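Local coordinates for putative transcriptional regulator TRANSCRIPTION REGULATOR protein (Rhizobium meliloti, PDB 5NLA) that activates transcription as an AraC-like regulator that binds c-di-GMP to control extracellular polysaccharide production, probably by sequence-specific DNA binding, at residues A[293-296]-A[297-301]; A[250-253]-A[254-258]. All coordinates share one frame; numbering follows the deposited sequence.

Contact 1: A[293-296]-A[297-301]; sequences GVLN and YIRRR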
loop_
_atom_site.group_PDB
_atom_site.type_symbol
_atom_site.label_atom_id
_atom_site.label_comp_id
_atom_site.label_asym_id
_atom_site.label_seq_id
_atom_site.Cartn_x
_atom_site.Cartn_y
_atom_site.Cartn_z
ATOM N N GLY A 293 -1.203 14.245 14.348
ATOM C CA GLY A 293 -1.005 15.616 13.844
ATOM C C GLY A 293 0.342 15.805 13.166
ATOM O O GLY A 293 1.247 14.988 13.334
ATOM N N VAL A 294 0.475 16.887 12.402
ATOM C CA VAL A 294 1.675 17.117 11.586
ATOM C C VAL A 294 2.902 17.444 12.434
ATOM O O VAL A 294 4.016 17.064 12.075
ATOM C CB VAL A 294 1.451 18.210 10.501
ATOM C CG1 VAL A 294 1.504 19.619 11.080
ATOM C CG2 VAL A 294 2.465 18.063 9.372
ATOM N N LEU A 295 2.697 18.148 13.545
ATOM C CA LEU A 295 3.785 18.470 14.461
ATOM C C LEU A 295 4.219 17.203 15.179
ATOM O O LEU A 295 5.405 16.909 15.240
ATOM C CB LEU A 295 3.381 19.556 15.467
ATOM C CG LEU A 295 3.154 20.974 14.924
ATOM C CD1 LEU A 295 2.679 21.893 16.039
ATOM C CD2 LEU A 295 4.409 21.538 14.273
ATOM N N ASN A 296 3.259 16.443 15.695
ATOM C CA ASN A 296 3.559 15.173 16.350
ATOM C C ASN A 296 4.376 14.255 15.434
ATOM O O ASN A 296 5.323 13.603 15.870
ATOM C CB ASN A 296 2.258 14.485 16.762
ATOM C CG ASN A 296 2.489 13.270 17.642
ATOM O OD1 ASN A 296 2.172 12.132 17.254
ATOM N ND2 ASN A 296 3.044 13.502 18.838
ATOM N N TYR A 297 4.004 14.232 14.160
ATOM C CA TYR A 297 4.666 13.416 13.150
ATOM C C TYR A 297 6.100 13.862 12.858
ATOM O O TYR A 297 6.994 13.024 12.739
ATOM C CB TYR A 297 3.849 13.447 11.859
ATOM C CG TYR A 297 4.402 12.579 10.753
ATOM C CD1 TYR A 297 4.142 11.204 10.717
ATOM C CD2 TYR A 297 5.175 13.132 9.730
ATOM C CE1 TYR A 297 4.642 10.407 9.694
ATOM C CE2 TYR A 297 5.681 12.344 8.705
ATOM C CZ TYR A 297 5.414 10.984 8.692
ATOM O OH TYR A 297 5.924 10.214 7.678
ATOM N N ILE A 298 6.304 15.169 12.705
ATOM C CA ILE A 298 7.639 15.717 12.432
ATOM C C ILE A 298 8.586 15.460 13.616
ATOM O O ILE A 298 9.759 15.131 13.414
ATOM C CB ILE A 298 7.583 17.230 12.068
ATOM C CG1 ILE A 298 6.932 17.411 10.689
ATOM C CG2 ILE A 298 8.978 17.865 12.069
ATOM C CD1 ILE A 298 6.492 18.829 10.380
ATOM N N ARG A 299 8.071 15.607 14.836
ATOM C CA ARG A 299 8.832 15.303 16.050
ATOM C C ARG A 299 9.229 13.825 16.106
ATOM O O ARG A 299 10.387 13.516 16.366
ATOM C CB ARG A 299 8.065 15.731 17.318
ATOM C CG ARG A 299 8.356 17.159 17.789
ATOM C CD ARG A 299 8.164 18.235 16.716
ATOM N NE ARG A 299 8.664 19.549 17.156
ATOM C CZ ARG A 299 7.933 20.550 17.665
ATOM N NH1 ARG A 299 6.610 20.452 17.828
ATOM N NH2 ARG A 299 8.540 21.687 18.018
ATOM N N ARG A 300 8.285 12.924 15.834
ATOM C CA ARG A 300 8.592 11.487 15.762
ATOM C C ARG A 300 9.616 11.170 14.674
ATOM O O ARG A 300 10.499 10.343 14.881
ATOM C CB ARG A 300 7.329 10.650 15.525
ATOM C CG ARG A 300 7.589 9.145 15.484
ATOM C CD ARG A 300 6.398 8.334 15.979
ATOM N NE ARG A 300 6.686 6.895 16.024
ATOM C CZ ARG A 300 7.236 6.224 17.045
ATOM N NH1 ARG A 300 7.595 6.826 18.184
ATOM N NH2 ARG A 300 7.427 4.912 16.926
ATOM N N ARG A 301 9.483 11.825 13.522
ATOM C CA ARG A 301 10.431 11.659 12.417
ATOM C C ARG A 301 11.825 12.145 12.807
ATOM O O ARG A 301 12.807 11.403 12.679
ATOM C CB ARG A 301 9.947 12.397 11.161
ATOM C CG ARG A 301 8.982 11.594 10.288
ATOM C CD ARG A 301 9.703 10.539 9.461
ATOM N NE ARG A 301 9.726 9.227 10.121
ATOM C CZ ARG A 301 10.771 8.387 10.179
ATOM N NH1 ARG A 301 11.954 8.674 9.621
ATOM N NH2 ARG A 301 10.627 7.213 10.793
#
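Val294 and Ile298, one turn apart on the buried side of helix 294-306, meet through their branch ends, with Val294 CG2 lying 4.2 Å from Ile298 CD1. Gly293 occupies the N-cap position, and its carbonyl O accepts the amide of Tyr297 at 3.0 Å from Tyr297 N. The amides of Ile298, Arg299 and Arg300 follow in the same i to i+4 pattern, bonding to the carbonyl oxygens of Val294, Leu295 and Asn296. The bond from Arg299 N to Leu295 O is nearly straight, with an N-H...O angle of 169°.

Arg299 can be followed outward from that bond. Its CB sits 3.6 Å from Leu295 O, and CG is only slightly farther from the same oxygen. The chain bends at chi2 (53°), which turns it back toward the start of the helix and brings CD to 3.4 Å from Leu295 O. Beyond NE the guanidinium meets Leu295 obliquely, NH1 coming within 4.1 Å of Leu295 CB, a loose van der Waals contact between a charged group and a methylene at the exposed surface. Tyr297 departs the other way, CG anti to the backbone N (chi1 -177°), to meet Phe288 edge-to-face. Val294 reaches Ile273, Leu284 and Phe288. Such a first turn, with glycine at the N-cap position and packed on the two preceding helices, is consistent with the helix-turn-helix domain of AraC-family regulators.

Contact 2: A[250-253]-A[254-258]; sequences GVME and RAHRY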
loop_
_atom_site.group_PDB
_atom_site.type_symbol
_atom_site.label_atom_id
_atom_site.label_comp_id
_atom_site.label_asym_id
_atom_site.label_seq_id
_atom_site.Cartn_x
_atom_site.Cartn_y
_atom_site.Cartn_z
ATOM N N GLY A 250 -1.014 12.117 -5.171
ATOM C CA GLY A 250 -1.980 12.522 -4.137
ATOM C C GLY A 250 -1.337 13.351 -3.024
ATOM O O GLY A 250 -0.122 13.272 -2.800
ATOM N N VAL A 251 -2.156 14.142 -2.330
ATOM C CA VAL A 251 -1.657 15.021 -1.286
ATOM C C VAL A 251 -0.741 14.335 -0.286
ATOM O O VAL A 251 0.357 14.828 -0.055
ATOM C CB VAL A 251 -2.753 15.836 -0.528
ATOM C CG1 VAL A 251 -3.243 16.991 -1.380
ATOM C CG2 VAL A 251 -3.908 14.984 -0.018
ATOM N N MET A 252 -1.161 13.215 0.293
ATOM C CA MET A 252 -0.418 12.622 1.415
ATOM C C MET A 252 0.957 12.137 1.011
ATOM O O MET A 252 1.909 12.286 1.769
ATOM C CB MET A 252 -1.184 11.465 2.068
ATOM C CG MET A 252 -0.583 10.953 3.378
ATOM S SD MET A 252 -0.238 12.188 4.659
ATOM C CE MET A 252 -1.171 11.388 5.956
ATOM N N GLU A 253 1.061 11.566 -0.181
ATOM C CA GLU A 253 2.355 11.151 -0.716
ATOM C C GLU A 253 3.242 12.391 -0.929
ATOM O O GLU A 253 4.431 12.367 -0.610
ATOM C CB GLU A 253 2.172 10.335 -2.013
ATOM C CG GLU A 253 3.097 9.127 -2.184
ATOM C CD GLU A 253 4.185 9.341 -3.201
ATOM O OE1 GLU A 253 4.863 10.391 -3.096
ATOM O OE2 GLU A 253 4.363 8.470 -4.088
ATOM N N ARG A 254 2.652 13.475 -1.430
ATOM C CA ARG A 254 3.392 14.730 -1.615
ATOM C C ARG A 254 3.828 15.362 -0.297
ATOM O O ARG A 254 4.934 15.886 -0.215
ATOM C CB ARG A 254 2.609 15.724 -2.484
ATOM C CG ARG A 254 2.720 15.395 -3.965
ATOM C CD ARG A 254 2.037 16.408 -4.855
ATOM N NE ARG A 254 0.593 16.398 -4.616
ATOM C CZ ARG A 254 -0.167 17.459 -4.319
ATOM N NH1 ARG A 254 0.341 18.696 -4.243
ATOM N NH2 ARG A 254 -1.471 17.279 -4.113
ATOM N N ALA A 255 2.973 15.277 0.722
ATOM C CA ALA A 255 3.282 15.756 2.074
ATOM C C ALA A 255 4.371 14.930 2.760
ATOM O O ALA A 255 5.329 15.486 3.304
ATOM C CB ALA A 255 2.031 15.751 2.932
ATOM N N HIS A 256 4.217 13.604 2.742
ATOM C CA HIS A 256 5.228 12.716 3.327
ATOM C C HIS A 256 6.610 12.866 2.669
ATOM O O HIS A 256 7.641 12.744 3.356
ATOM C CB HIS A 256 4.781 11.247 3.293
ATOM C CG HIS A 256 3.856 10.861 4.407
ATOM N ND1 HIS A 256 3.056 9.744 4.348
ATOM C CD2 HIS A 256 3.601 11.438 5.605
ATOM C CE1 HIS A 256 2.356 9.639 5.459
ATOM N NE2 HIS A 256 2.667 10.654 6.240
ATOM N N ARG A 257 6.619 13.141 1.361
ATOM C CA ARG A 257 7.855 13.375 0.618
ATOM C C ARG A 257 8.465 14.718 0.978
ATOM O O ARG A 257 9.660 14.800 1.278
ATOM C CB ARG A 257 7.618 13.333 -0.893
ATOM C CG ARG A 257 8.909 13.387 -1.707
ATOM C CD ARG A 257 8.659 13.300 -3.198
ATOM N NE ARG A 257 7.775 14.360 -3.675
ATOM C CZ ARG A 257 7.253 14.417 -4.900
ATOM N NH1 ARG A 257 7.532 13.477 -5.803
ATOM N NH2 ARG A 257 6.441 15.421 -5.232
ATOM N N TYR A 258 7.648 15.769 0.924
ATOM C CA TYR A 258 8.105 17.104 1.288
ATOM C C TYR A 258 8.796 17.043 2.644
ATOM O O TYR A 258 9.945 17.430 2.767
ATOM C CB TYR A 258 6.952 18.105 1.315
ATOM C CG TYR A 258 7.438 19.502 1.562
ATOM C CD1 TYR A 258 7.893 20.294 0.513
ATOM C CD2 TYR A 258 7.484 20.024 2.854
ATOM C CE1 TYR A 258 8.368 21.572 0.742
ATOM C CE2 TYR A 258 7.960 21.299 3.097
ATOM C CZ TYR A 258 8.403 22.080 2.046
ATOM O OH TYR A 258 8.880 23.359 2.317
#
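Gly250 holds the N-cap position of helix 251-261, and the i to i+4 bonds begin there, from Arg254 N to Gly250 O at 3.1 Å, and continue through Ala255, His256 and Arg257. Met252 then lays its thioether over one face of the His256 imidazole. Its SD stands 3.8 Å from the centroid of the His256 ring, 18° off the ring normal, a Met-aromatic contact displaced toward the rim. CG joins as a CH-pi donor. The bend of Met252 at chi2 (52°) carries the sulfur forward along the helix, over the imidazole, whose ND1 is hydrogen-bonded to Asp122; that bond should help fix the ring's rotation. Arg254 bends at chi3 (-65°) and returns along the first turn, so that its NH2 approaches Val251 CG1 to 3.3 Å, while NE bonds to Met249 O. On another side of the helix, Glu253 OE2 bonds to Ser154 OG and Arg257 forms a salt bridge with Glu186. The helix is lodged between two parts of the fold: Val251, Met252 and Ala255 pack on helix 281-288, whereas Glu253, His256 and Arg257 touch Tyr175 of helix 175-178, and Gly250 shares backbone hydrogen bonds with Gly156, just beyond strand 150-154.

Overall arrangement
Contact 2 comes first along the chain, at the start of helix 251-261, and contact 1 opens helix 294-306 after the intervening helices 270-275 and 281-288. Their centres lie 14 Å apart, on the same side of the chain's centre, and they touch where Tyr297 OH comes 3.3 Å from His256 CD2, the two rings meeting with planes at about 25°. Phe288 of helix 281-288 is a shared neighbour, packing against both. Residues 250-258 also reach strand 150-154 and helix 175-178, so contact 2 connects the C-terminal helices to the β-sheet part of the protein. Contact 1, part of the helix-turn-helix domain, lies farther from the chain's centre.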